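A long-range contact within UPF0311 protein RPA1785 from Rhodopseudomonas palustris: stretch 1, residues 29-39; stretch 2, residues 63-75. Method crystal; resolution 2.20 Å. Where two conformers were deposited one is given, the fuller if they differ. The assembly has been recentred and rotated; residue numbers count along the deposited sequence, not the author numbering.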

ATOM      1  N   GLY B  29       0.762  17.049   8.083  0.70 39.09           N
ATOM      2  CA  GLY B  29       2.139  17.024   8.540  0.70 41.32           C
ATOM      3  C   GLY B  29       3.113  16.682   7.428  0.70 40.29           C
ATOM      4  O   GLY B  29       4.318  16.897   7.558  0.70 42.34           O
ATOM      5  N   THR B  30       2.588  16.147   6.330  0.70 37.40           N
ATOM      6  CA  THR B  30       3.423  15.705   5.219  0.70 36.42           C
ATOM      7  C   THR B  30       3.054  16.422   3.924  0.70 34.78           C
ATOM      8  O   THR B  30       3.569  16.096   2.855  0.70 33.81           O
ATOM      9  CB  THR B  30       3.314  14.184   5.002  0.70 34.82           C
ATOM     10  OG1 THR B  30       1.969  13.843   4.646  0.70 32.42           O
ATOM     11  CG2 THR B  30       3.704  13.433   6.266  0.70 36.78           C
ATOM     12  N   GLY B  31       2.159  17.399   4.029  1.00 66.53           N
ATOM     13  CA  GLY B  31       1.418  17.880   2.877  1.00 65.43           C
ATOM     14  C   GLY B  31      -0.071  17.968   3.145  1.00 64.32           C
ATOM     15  O   GLY B  31      -0.530  17.676   4.249  1.00 65.76           O
ATOM     16  N   VAL B  32      -0.829  18.371   2.130  1.00 62.57           N
ATOM     17  CA  VAL B  32      -2.289  18.518   2.272  1.00 61.36           C
ATOM     18  C   VAL B  32      -3.068  17.383   1.567  1.00 58.95           C
ATOM     19  O   VAL B  32      -2.887  17.151   0.370  1.00 57.98           O
ATOM     20  CB  VAL B  32      -2.794  19.916   1.765  1.00 62.34           C
ATOM     21  CG1 VAL B  32      -4.320  19.961   1.677  1.00 60.78           C
ATOM     22  CG2 VAL B  32      -2.276  21.052   2.655  1.00 63.86           C
ATOM     23  N   ARG B  33      -3.926  16.697   2.327  1.00 58.26           N
ATOM     24  CA  ARG B  33      -4.782  15.647   1.814  1.00 56.73           C
ATOM     25  C   ARG B  33      -6.041  16.225   1.159  1.00 56.88           C
ATOM     26  O   ARG B  33      -6.758  17.003   1.775  1.00 59.69           O
ATOM     27  CB  ARG B  33      -5.153  14.664   2.940  1.00 56.39           C
ATOM     28  CG  ARG B  33      -6.289  13.710   2.583  1.00 54.08           C
ATOM     29  CD  ARG B  33      -5.879  12.757   1.475  1.00 51.00           C
ATOM     30  NE  ARG B  33      -4.875  11.834   1.969  1.00 49.86           N
ATOM     31  CZ  ARG B  33      -4.223  10.960   1.226  1.00 50.10           C
ATOM     32  NH1 ARG B  33      -3.341  10.149   1.789  1.00 50.88           N
ATOM     33  NH2 ARG B  33      -4.450  10.887  -0.064  1.00 49.56           N
ATOM     34  N   ARG B  34      -6.304  15.838  -0.077  1.00 55.46           N
ATOM     35  CA  ARG B  34      -7.436  16.346  -0.826  1.00 56.00           C
ATOM     36  C   ARG B  34      -8.040  15.183  -1.615  1.00 53.98           C
ATOM     37  O   ARG B  34      -7.332  14.219  -1.959  1.00 53.09           O
ATOM     38  CB  ARG B  34      -6.998  17.505  -1.727  1.00 57.08           C
ATOM     39  CG  ARG B  34      -6.624  17.103  -3.106  1.00 59.48           C
ATOM     40  CD  ARG B  34      -5.631  18.042  -3.744  1.00 65.31           C
ATOM     41  NE  ARG B  34      -6.203  19.275  -4.278  1.00 68.75           N
ATOM     42  CZ  ARG B  34      -6.219  19.596  -5.573  1.00 69.54           C
ATOM     43  NH1 ARG B  34      -5.718  18.768  -6.497  1.00 66.02           N
ATOM     44  NH2 ARG B  34      -6.753  20.756  -5.943  1.00 70.92           N
ATOM     45  N   ILE B  35      -9.353  15.213  -1.831  1.00 53.48           N
ATOM     46  CA  ILE B  35     -10.027  14.103  -2.508  1.00 51.32           C
ATOM     47  C   ILE B  35     -10.930  14.620  -3.621  1.00 51.27           C
ATOM     48  O   ILE B  35     -11.718  15.552  -3.411  1.00 52.79           O
ATOM     49  CB  ILE B  35     -10.832  13.219  -1.550  1.00 51.40           C
ATOM     50  CG1 ILE B  35      -9.966  12.771  -0.378  1.00 51.58           C
ATOM     51  CG2 ILE B  35     -11.345  11.987  -2.295  1.00 50.33           C
ATOM     52  CD1 ILE B  35     -10.731  12.445   0.858  1.00 54.36           C
ATOM     53  N   ILE B  36     -10.793  14.011  -4.795  1.00 49.03           N
ATOM     54  CA  ILE B  36     -11.483  14.446  -6.003  1.00 49.05           C
ATOM     55  C   ILE B  36     -12.321  13.300  -6.559  1.00 48.32           C
ATOM     56  O   ILE B  36     -11.778  12.341  -7.088  1.00 46.86           O
ATOM     57  CB  ILE B  36     -10.487  14.921  -7.087  1.00 48.69           C
ATOM     58  CG1 ILE B  36      -9.554  15.996  -6.517  1.00 49.30           C
ATOM     59  CG2 ILE B  36     -11.237  15.411  -8.315  1.00 49.09           C
ATOM     60  CD1 ILE B  36      -9.356  17.146  -7.398  1.00 50.87           C
ATOM     61  N   PRO B  37     -13.650  13.397  -6.444  1.00 49.58           N
ATOM     62  CA  PRO B  37     -14.533  12.320  -6.868  1.00 49.68           C
ATOM     63  C   PRO B  37     -14.487  12.093  -8.378  1.00 49.42           C
ATOM     64  O   PRO B  37     -14.390  13.040  -9.142  1.00 50.18           O
ATOM     65  CB  PRO B  37     -15.909  12.833  -6.460  1.00 51.86           C
ATOM     66  CG  PRO B  37     -15.633  13.837  -5.405  1.00 52.04           C
ATOM     67  CD  PRO B  37     -14.421  14.517  -5.903  1.00 51.60           C
ATOM     68  N   ILE B  38     -14.574  10.829  -8.781  1.00 48.63           N
ATOM     69  CA  ILE B  38     -14.635  10.443 -10.173  1.00 48.23           C
ATOM     70  C   ILE B  38     -16.110  10.193 -10.522  1.00 50.05           C
ATOM     71  O   ILE B  38     -16.774   9.362  -9.884  1.00 50.37           O
ATOM     72  CB  ILE B  38     -13.737   9.213 -10.417  1.00 47.09           C
ATOM     73  CG1 ILE B  38     -12.263   9.667 -10.380  1.00 46.65           C
ATOM     74  CG2 ILE B  38     -14.097   8.534 -11.777  1.00 46.33           C
ATOM     75  CD1 ILE B  38     -11.280   8.542 -10.191  1.00 48.22           C
ATOM     76  N   LEU B  39     -16.615  10.938 -11.511  1.00 50.22           N
ATOM     77  CA  LEU B  39     -18.048  10.989 -11.829  1.00 51.94           C
ATOM     78  C   LEU B  39     -18.475  10.126 -13.007  1.00 52.19           C
ATOM     79  O   LEU B  39     -19.653   9.845 -13.159  1.00 54.29           O
ATOM     80  CB  LEU B  39     -18.489  12.439 -12.083  1.00 53.23           C
ATOM     81  CG  LEU B  39     -18.236  13.436 -10.949  1.00 53.10           C
ATOM     82  CD1 LEU B  39     -18.694  14.846 -11.320  1.00 54.03           C
ATOM     83  CD2 LEU B  39     -18.909  12.965  -9.674  1.00 52.45           C
ATOM     84  N   ARG B  63       2.250  18.233  -1.619  1.00 59.53           N
ATOM     85  CA  ARG B  63       3.446  18.424  -0.830  1.00 62.34           C
ATOM     86  C   ARG B  63       3.704  19.914  -0.709  1.00 64.43           C
ATOM     87  O   ARG B  63       3.148  20.693  -1.496  1.00 63.93           O
ATOM     88  CB  ARG B  63       4.638  17.750  -1.509  1.00 63.11           C
ATOM     89  CG  ARG B  63       4.572  16.232  -1.648  1.00 63.45           C
ATOM     90  CD  ARG B  63       5.828  15.810  -2.452  1.00 70.08           C
ATOM     91  NE  ARG B  63       5.820  14.423  -2.942  1.00 72.30           N
ATOM     92  CZ  ARG B  63       6.829  13.852  -3.616  1.00 74.29           C
ATOM     93  NH1 ARG B  63       7.936  14.545  -3.895  1.00 75.14           N
ATOM     94  NH2 ARG B  63       6.733  12.587  -4.015  1.00 73.00           N
ATOM     95  N   PRO B  64       4.559  20.330   0.254  1.00 67.08           N
ATOM     96  CA  PRO B  64       4.733  21.769   0.440  1.00 69.75           C
ATOM     97  C   PRO B  64       5.332  22.482  -0.779  1.00 70.75           C
ATOM     98  O   PRO B  64       5.147  23.686  -0.910  1.00 73.03           O
ATOM     99  CB  PRO B  64       5.664  21.874   1.672  1.00 72.56           C
ATOM    100  CG  PRO B  64       5.600  20.551   2.344  1.00 71.07           C
ATOM    101  CD  PRO B  64       5.391  19.565   1.199  1.00 68.61           C
ATOM    102  N   ASN B  65       6.021  21.758  -1.665  1.00 69.83           N
ATOM    103  CA  ASN B  65       6.477  22.347  -2.931  1.00 70.29           C
ATOM    104  C   ASN B  65       5.421  22.284  -4.052  1.00 68.05           C
ATOM    105  O   ASN B  65       5.713  22.622  -5.197  1.00 68.90           O
ATOM    106  CB  ASN B  65       7.794  21.704  -3.394  1.00 71.24           C
ATOM    107  CG  ASN B  65       7.621  20.258  -3.845  1.00 69.19           C
ATOM    108  OD1 ASN B  65       6.539  19.689  -3.740  1.00 68.50           O
ATOM    109  ND2 ASN B  65       8.693  19.660  -4.351  1.00 71.39           N
ATOM    110  N   GLU B  66       4.211  21.819  -3.728  1.00 65.35           N
ATOM    111  CA  GLU B  66       3.068  21.833  -4.648  1.00 63.17           C
ATOM    112  C   GLU B  66       3.013  20.666  -5.632  1.00 60.27           C
ATOM    113  O   GLU B  66       2.079  20.578  -6.422  1.00 57.80           O
ATOM    114  CB  GLU B  66       2.933  23.157  -5.382  1.00 65.09           C
ATOM    115  CG  GLU B  66       2.812  24.361  -4.440  1.00 73.15           C
ATOM    116  CD  GLU B  66       1.400  24.911  -4.383  1.00 79.50           C
ATOM    117  OE1 GLU B  66       1.295  26.157  -4.440  1.00 87.09           O
ATOM    118  OE2 GLU B  66       0.411  24.124  -4.311  1.00 79.42           O
ATOM    119  N   LEU B  67       4.022  19.801  -5.579  0.50 59.77           N
ATOM    120  CA  LEU B  67       3.962  18.474  -6.170  0.50 58.21           C
ATOM    121  C   LEU B  67       2.673  17.809  -5.689  0.50 56.34           C
ATOM    122  O   LEU B  67       2.320  17.912  -4.514  0.50 56.61           O
ATOM    123  CB  LEU B  67       5.179  17.670  -5.698  0.50 58.93           C
ATOM    124  CG  LEU B  67       5.653  16.294  -6.216  0.50 57.22           C
ATOM    125  CD1 LEU B  67       4.598  15.210  -6.157  0.50 50.12           C
ATOM    126  CD2 LEU B  67       6.294  16.407  -7.570  0.50 55.46           C
ATOM    127  N   ILE B  68       1.953  17.164  -6.600  1.00 55.42           N
ATOM    128  CA  ILE B  68       0.771  16.395  -6.224  1.00 53.78           C
ATOM    129  C   ILE B  68       1.008  14.916  -6.455  1.00 52.71           C
ATOM    130  O   ILE B  68       1.369  14.518  -7.554  1.00 51.99           O
ATOM    131  CB  ILE B  68      -0.471  16.847  -6.985  1.00 53.29           C
ATOM    132  CG1 ILE B  68      -0.733  18.332  -6.704  1.00 55.84           C
ATOM    133  CG2 ILE B  68      -1.674  16.021  -6.552  1.00 51.69           C
ATOM    134  CD1 ILE B  68      -1.910  18.901  -7.482  1.00 57.48           C
ATOM    135  N   GLU B  69       0.839  14.135  -5.379  1.00 52.55           N
ATOM    136  CA  GLU B  69       0.874  12.689  -5.391  1.00 52.22           C
ATOM    137  C   GLU B  69      -0.547  12.207  -5.679  1.00 51.08           C
ATOM    138  O   GLU B  69      -1.470  12.549  -4.947  1.00 50.49           O
ATOM    139  CB  GLU B  69       1.374  12.161  -4.042  1.00 52.65           C
ATOM    140  CG  GLU B  69       2.843  12.504  -3.736  1.00 55.46           C
ATOM    141  CD  GLU B  69       3.290  12.053  -2.336  1.00 58.52           C
ATOM    142  OE1 GLU B  69       4.405  12.423  -1.902  1.00 61.37           O
ATOM    143  OE2 GLU B  69       2.535  11.316  -1.654  1.00 61.98           O
ATOM    144  N   LEU B  70      -0.731  11.456  -6.771  1.00 50.43           N
ATOM    145  CA  LEU B  70      -2.055  11.010  -7.137  1.00 50.05           C
ATOM    146  C   LEU B  70      -2.208   9.545  -6.786  1.00 49.29           C
ATOM    147  O   LEU B  70      -1.254   8.776  -6.840  1.00 48.02           O
ATOM    148  CB  LEU B  70      -2.287  11.153  -8.639  1.00 50.67           C
ATOM    149  CG  LEU B  70      -1.465  12.201  -9.383  1.00 54.25           C
ATOM    150  CD1 LEU B  70      -1.394  11.720 -10.796  1.00 57.86           C
ATOM    151  CD2 LEU B  70      -2.102  13.543  -9.286  1.00 55.36           C
ATOM    152  N   GLU B  71      -3.432   9.169  -6.461  1.00 49.07           N
ATOM    153  CA  GLU B  71      -3.754   7.792  -6.099  1.00 50.05           C
ATOM    154  C   GLU B  71      -5.230   7.629  -6.351  1.00 48.56           C
ATOM    155  O   GLU B  71      -6.035   7.848  -5.473  1.00 49.57           O
ATOM    156  CB  GLU B  71      -3.380   7.550  -4.641  1.00 50.55           C
ATOM    157  CG  GLU B  71      -3.594   6.164  -4.122  1.00 56.94           C
ATOM    158  CD  GLU B  71      -2.695   5.900  -2.926  1.00 65.97           C
ATOM    159  OE1 GLU B  71      -2.901   6.523  -1.828  1.00 68.85           O
ATOM    160  OE2 GLU B  71      -1.746   5.103  -3.115  1.00 67.46           O
ATOM    161  N   ALA B  72      -5.583   7.317  -7.591  1.00 48.22           N
ATOM    162  CA  ALA B  72      -6.979   7.224  -7.989  1.00 47.60           C
ATOM    163  C   ALA B  72      -7.416   5.756  -8.090  1.00 47.67           C
ATOM    164  O   ALA B  72      -6.682   4.930  -8.610  1.00 46.82           O
ATOM    165  CB  ALA B  72      -7.180   7.929  -9.328  1.00 48.18           C
ATOM    166  N   LYS B  73      -8.616   5.456  -7.585  1.00 47.26           N
ATOM    167  CA  LYS B  73      -9.181   4.129  -7.646  1.00 46.51           C
ATOM    168  C   LYS B  73     -10.584   4.252  -8.190  1.00 45.92           C
ATOM    169  O   LYS B  73     -11.407   4.970  -7.658  1.00 45.78           O
ATOM    170  CB  LYS B  73      -9.177   3.484  -6.270  1.00 48.02           C
ATOM    171  CG  LYS B  73      -7.780   3.249  -5.740  1.00 49.21           C
ATOM    172  CD  LYS B  73      -7.756   2.624  -4.365  1.00 56.02           C
ATOM    173  CE  LYS B  73      -6.295   2.618  -3.874  1.00 61.47           C
ATOM    174  NZ  LYS B  73      -6.059   1.648  -2.772  1.00 64.86           N
ATOM    175  N   TYR B  74     -10.813   3.577  -9.310  1.00 45.08           N
ATOM    176  CA  TYR B  74     -12.091   3.554  -9.983  1.00 45.20           C
ATOM    177  C   TYR B  74     -12.165   2.331 -10.887  1.00 44.68           C
ATOM    178  O   TYR B  74     -11.302   1.447 -10.819  1.00 44.42           O
ATOM    179  CB  TYR B  74     -12.277   4.840 -10.793  1.00 45.72           C
ATOM    180  CG  TYR B  74     -11.158   5.165 -11.767  1.00 45.85           C
ATOM    181  CD1 TYR B  74     -11.312   4.973 -13.141  1.00 46.29           C
ATOM    182  CD2 TYR B  74      -9.945   5.697 -11.313  1.00 46.67           C
ATOM    183  CE1 TYR B  74     -10.281   5.304 -14.046  1.00 46.81           C
ATOM    184  CE2 TYR B  74      -8.918   6.030 -12.201  1.00 47.59           C
ATOM    185  CZ  TYR B  74      -9.097   5.834 -13.565  1.00 48.60           C
ATOM    186  OH  TYR B  74      -8.075   6.186 -14.431  1.00 49.11           O
ATOM    187  N   ALA B  75     -13.180   2.282 -11.745  1.00 44.32           N
ATOM    188  CA  ALA B  75     -13.374   1.125 -12.598  1.00 43.86           C
ATOM    189  C   ALA B  75     -13.950   1.570 -13.920  1.00 45.10           C
ATOM    190  O   ALA B  75     -14.579   2.637 -14.013  1.00 46.08           O
ATOM    191  CB  ALA B  75     -14.288   0.122 -11.933  1.00 43.43           C
TER
HETATM  192  O   HOH W   1      -2.266  10.277  -2.547  1.00 54.92           O

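This contact is a sparse, largely apolar packing of two strands that run in roughly the same direction without pairing, touching through a few side chains, with the preceding loops meeting at one end. It illustrates a general point: strands can lie near each other in a fold without sharing a hydrogen-bond ladder. The axes of strands 32-39 and 68-75 come no closer than 8.4 Å and their directions differ by 23°, a spacing suited to side-chain packing and too wide for backbone pairing. No direct hydrogen bond joins the two stretches, and together they bury just 306 Å².

Ile38 makes the largest contribution. Its CA-to-CB bond points toward the second stretch, and with chi1 in the m well and chi2 in the t well its CD1 reaches two alternate residues of the other strand. Ile38 CD1 lies 4.2 Å from Ala72 CB and 3.3 Å from Tyr74 CD2, the latter a tight approach for two carbon atoms, made obliquely to the ring. Both partners also direct their CA-to-CB bonds toward the first stretch, as expected of residues two apart on a strand, while that of the intervening Lys73 points away.

Nearer the loops, an arginine meets an aliphatic side chain. The CA-to-CB bond of Arg34 points sideways, but its side chain bends so that NH1 sits 3.9 Å from CD1 of Ile68, a residue whose CA-to-CB bond points toward the first stretch. This is van der Waals packing of an aliphatic tip obliquely against a guanidinium, whose NH1 is hydrogen-bonded elsewhere in the structure. A water adds a tenuous polar link: it accepts a weak hydrogen bond from Arg33 NH2 at 3.4 Å and donates a weak one to Glu69 O, also at 3.4 Å.

At the other end, the loops approach mainly through backbone. Gly31 CA is 4.3 Å from Arg63 CA, and an ideal CB on Gly31 would fall a tight 3.4 Å from that same Arg63 CA. The backbone angles of Gly31 independently call for glycine, since a CB would also jam against the carbonyl of Thr30. Thr30 O lies 4.3 Å from Pro64 CD, in the proline ring.

Arg63 itself is held within its own stretch. It begins a type I turn closed by Glu66 N to Arg63 O at 2.7 Å, its N bonds to Leu67 O at 2.9 Å, and its side chain, whose CA-to-CB bond points away from the first stretch, forms a salt bridge from NE to Glu69 OE1 at 2.7 Å.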